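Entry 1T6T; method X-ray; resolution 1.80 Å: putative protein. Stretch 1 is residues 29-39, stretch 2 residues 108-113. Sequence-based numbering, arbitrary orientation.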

# COMPACT_ATOMS: atom_id res chain seq x y z
N LYS B 29 4.01 -4.01 6.94
CA LYS B 29 4.67 -4.90 7.88
C LYS B 29 5.37 -4.09 8.98
O LYS B 29 5.46 -4.54 10.11
CB LYS B 29 5.69 -5.77 7.13
CG LYS B 29 6.25 -6.92 7.95
CD LYS B 29 7.07 -7.87 7.09
CE LYS B 29 8.27 -7.16 6.46
NZ LYS B 29 9.09 -8.09 5.64
N ASN B 30 5.85 -2.90 8.64
CA ASN B 30 6.51 -2.05 9.63
C ASN B 30 5.52 -1.47 10.62
O ASN B 30 5.87 -1.19 11.76
CB ASN B 30 7.29 -0.93 8.94
CG ASN B 30 8.63 -1.41 8.42
OD1 ASN B 30 9.54 -1.72 9.20
ND2 ASN B 30 8.76 -1.49 7.10
N ASP B 31 4.27 -1.29 10.19
CA ASP B 31 3.25 -0.79 11.10
C ASP B 31 2.96 -1.91 12.09
O ASP B 31 2.79 -1.67 13.28
CB ASP B 31 1.96 -0.44 10.35
CG ASP B 31 2.16 0.65 9.31
OD1 ASP B 31 2.96 1.57 9.57
OD2 ASP B 31 1.51 0.59 8.25
N LYS B 32 2.92 -3.13 11.58
CA LYS B 32 2.66 -4.29 12.42
C LYS B 32 3.81 -4.46 13.42
O LYS B 32 3.58 -4.77 14.59
CB LYS B 32 2.51 -5.54 11.55
CG LYS B 32 2.19 -6.81 12.32
CD LYS B 32 1.82 -7.94 11.38
CE LYS B 32 1.51 -9.22 12.14
NZ LYS B 32 1.05 -10.31 11.23
N LYS B 33 5.04 -4.24 12.96
CA LYS B 33 6.20 -4.37 13.84
C LYS B 33 6.18 -3.31 14.94
O LYS B 33 6.51 -3.60 16.09
CB LYS B 33 7.49 -4.26 13.03
CG LYS B 33 7.79 -5.50 12.21
CD LYS B 33 9.10 -5.38 11.44
CE LYS B 33 9.53 -6.74 10.89
NZ LYS B 33 8.47 -7.38 10.07
N ALA B 34 5.78 -2.10 14.59
CA ALA B 34 5.72 -1.01 15.55
C ALA B 34 4.73 -1.35 16.67
O ALA B 34 4.99 -1.08 17.85
CB ALA B 34 5.30 0.28 14.85
N LEU B 35 3.60 -1.93 16.30
CA LEU B 35 2.59 -2.31 17.29
C LEU B 35 3.07 -3.47 18.15
O LEU B 35 2.77 -3.54 19.34
CB LEU B 35 1.29 -2.71 16.59
CG LEU B 35 0.54 -1.53 15.95
CD1 LEU B 35 -0.57 -2.04 15.04
CD2 LEU B 35 -0.02 -0.64 17.05
N SER B 36 3.83 -4.38 17.55
CA SER B 36 4.35 -5.54 18.25
C SER B 36 5.24 -5.13 19.42
O SER B 36 5.28 -5.80 20.45
CB SER B 36 5.14 -6.42 17.28
OG SER B 36 5.61 -7.59 17.93
N LYS B 37 5.94 -4.01 19.27
CA LYS B 37 6.82 -3.52 20.33
C LYS B 37 6.05 -3.17 21.60
O LYS B 37 6.61 -3.18 22.70
CB LYS B 37 7.60 -2.30 19.85
CG LYS B 37 8.57 -2.61 18.72
CD LYS B 37 9.43 -1.41 18.38
CE LYS B 37 10.43 -1.76 17.29
NZ LYS B 37 11.28 -2.91 17.69
N PHE B 38 4.76 -2.87 21.45
CA PHE B 38 3.91 -2.53 22.58
C PHE B 38 3.05 -3.73 22.97
O PHE B 38 2.05 -3.59 23.66
CB PHE B 38 3.02 -1.34 22.22
CG PHE B 38 3.78 -0.06 22.02
CD1 PHE B 38 4.18 0.69 23.12
CD2 PHE B 38 4.12 0.37 20.75
CE1 PHE B 38 4.92 1.86 22.95
CE2 PHE B 38 4.85 1.54 20.56
CZ PHE B 38 5.26 2.29 21.67
N SER B 39 3.47 -4.91 22.52
CA SER B 39 2.77 -6.16 22.81
C SER B 39 1.38 -6.24 22.19
O SER B 39 0.49 -6.93 22.70
CB SER B 39 2.68 -6.38 24.33
OG SER B 39 3.97 -6.55 24.88
N HIS B 108 1.59 8.72 10.35
CA HIS B 108 1.90 7.31 10.13
C HIS B 108 1.92 6.55 11.45
O HIS B 108 2.58 6.96 12.40
CB HIS B 108 3.26 7.19 9.45
CG HIS B 108 3.35 7.95 8.16
ND1 HIS B 108 2.71 7.55 7.01
CD2 HIS B 108 3.99 9.11 7.85
CE1 HIS B 108 2.94 8.43 6.05
NE2 HIS B 108 3.72 9.38 6.53
N ILE B 109 1.19 5.43 11.50
CA ILE B 109 1.13 4.62 12.70
C ILE B 109 2.54 4.22 13.13
O ILE B 109 2.82 4.06 14.31
CB ILE B 109 0.29 3.33 12.45
CG1 ILE B 109 -1.06 3.70 11.84
CG2 ILE B 109 0.10 2.58 13.76
CD1 ILE B 109 -1.88 4.71 12.63
N GLU B 110 3.43 4.09 12.15
CA GLU B 110 4.80 3.72 12.43
C GLU B 110 5.49 4.72 13.36
O GLU B 110 6.48 4.40 14.00
CB GLU B 110 5.58 3.62 11.11
CG GLU B 110 6.78 2.69 11.17
CD GLU B 110 7.51 2.61 9.85
OE1 GLU B 110 6.83 2.59 8.80
OE2 GLU B 110 8.75 2.55 9.86
N GLU B 111 4.95 5.94 13.44
CA GLU B 111 5.53 6.97 14.30
C GLU B 111 5.48 6.62 15.79
O GLU B 111 6.22 7.21 16.58
CB GLU B 111 4.82 8.31 14.07
CG GLU B 111 5.12 8.96 12.73
CD GLU B 111 4.34 10.25 12.52
OE1 GLU B 111 4.39 11.12 13.41
OE2 GLU B 111 3.69 10.40 11.47
N ILE B 112 4.63 5.68 16.17
CA ILE B 112 4.54 5.31 17.58
C ILE B 112 5.82 4.65 18.08
O ILE B 112 6.05 4.56 19.29
CB ILE B 112 3.35 4.36 17.86
CG1 ILE B 112 3.54 3.04 17.11
CG2 ILE B 112 2.05 5.03 17.47
CD1 ILE B 112 2.46 2.02 17.39
N ASN B 113 6.66 4.18 17.17
CA ASN B 113 7.90 3.54 17.58
C ASN B 113 9.02 4.53 17.89
O ASN B 113 9.88 4.20 18.73
CB ASN B 113 8.36 2.51 16.53
CG ASN B 113 8.73 3.14 15.20
OD1 ASN B 113 8.96 2.44 14.22
ND2 ASN B 113 8.78 4.47 15.16
O HOH W 1 8.48 -0.54 12.54
O HOH W 2 2.97 3.93 9.12
O HOH W 3 4.83 0.59 7.72

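The short 3-10 segment of residues 109-112 packs against one side of the helix that begins stretch 1, and the two stretches together bury 439 Å² of surface. No direct hydrogen bond crosses between them; apolar packing and bridging waters join them instead. The register is set by Asp-31 lying near Glu-110, with their CA atoms 5.0 Å apart, and Ala-34 lying near Asn-113, with CA atoms 5.4 Å apart.

At the start of stretch 2, His-108 makes no contact with the helix but helps to shape the segment that does. Its backbone N donates to Glu-111 OE2 at 2.9 Å in an almost straight hydrogen bond, and its O accepts from Glu-111 N at 2.8 Å, so His-108 and Glu-111 are joined twice across the first turn.

Ile-109 is buried. Its CA-to-CB bond points toward the helix, although the end of the side chain leads away, and its closest approach is from CB to Asp-31 OD1, at 4.3 Å.

Glu-110 takes part in most of the polar contact. Asp-31, with chi1 in the m rotamer, has a CA-to-CB bond directed sideways, yet its carboxylate comes nearer to stretch 2. Asp-31 OD1 lies 3.6 Å from Glu-110 N, and water 2 links the two, lying 2.4 Å from Asp-31 OD1, to which it donates, and 3.1 Å from Glu-110 N, from which it accepts. The two acidic side chains also come close, with Asp-31 OD1 and Glu-110 OE1 4.1 Å apart. Water 3 bridges these like charges by donating to both, at 3.0 Å to Glu-110 OE1 and, in a weak bond, at 2.8 Å to Asp-31 OD1. The extended Glu-110 side chain, with chi1 and chi2 both t, also passes Asn-30, whose CB is 3.6 Å from Glu-110 OE1.

Glu-111 turns its CA-to-CB bond away from the helix and remains exposed, as suits a charged residue.

Ile-112 is the apolar centre of the contact and loses 74 Å² to stretch 1, more than any other residue. Its CA-to-CB bond points toward the helix, and its p, t rotamer carries CD1 to within 3.7 Å of Leu-35 CD2. Ile-112 CG1 lies 4.0 Å from Ala-34 CB and also 4.0 Å from Phe-38 CE2, so one branched side chain meets three apolar partners. The small methyl of Ala-34 allows close backbone approach here, its CB lying 4.2 Å from Glu-110 CA. Phe-38, in a type I turn from Ser-36 to Ser-39, presents its ring edge to the backbone, with CZ 3.4 Å from Ile-112 O.

Asn-113 completes the contact at the exposed margin. Its CB packs 4.1 Å from Ala-34 CB and 4.5 Å from Lys-37 CD, where the aliphatic part of the lysine offers an apolar surface. Water 1 lies 2.8 Å from Asn-30 O and, more weakly bound, 3.5 Å from Asn-113 OD1.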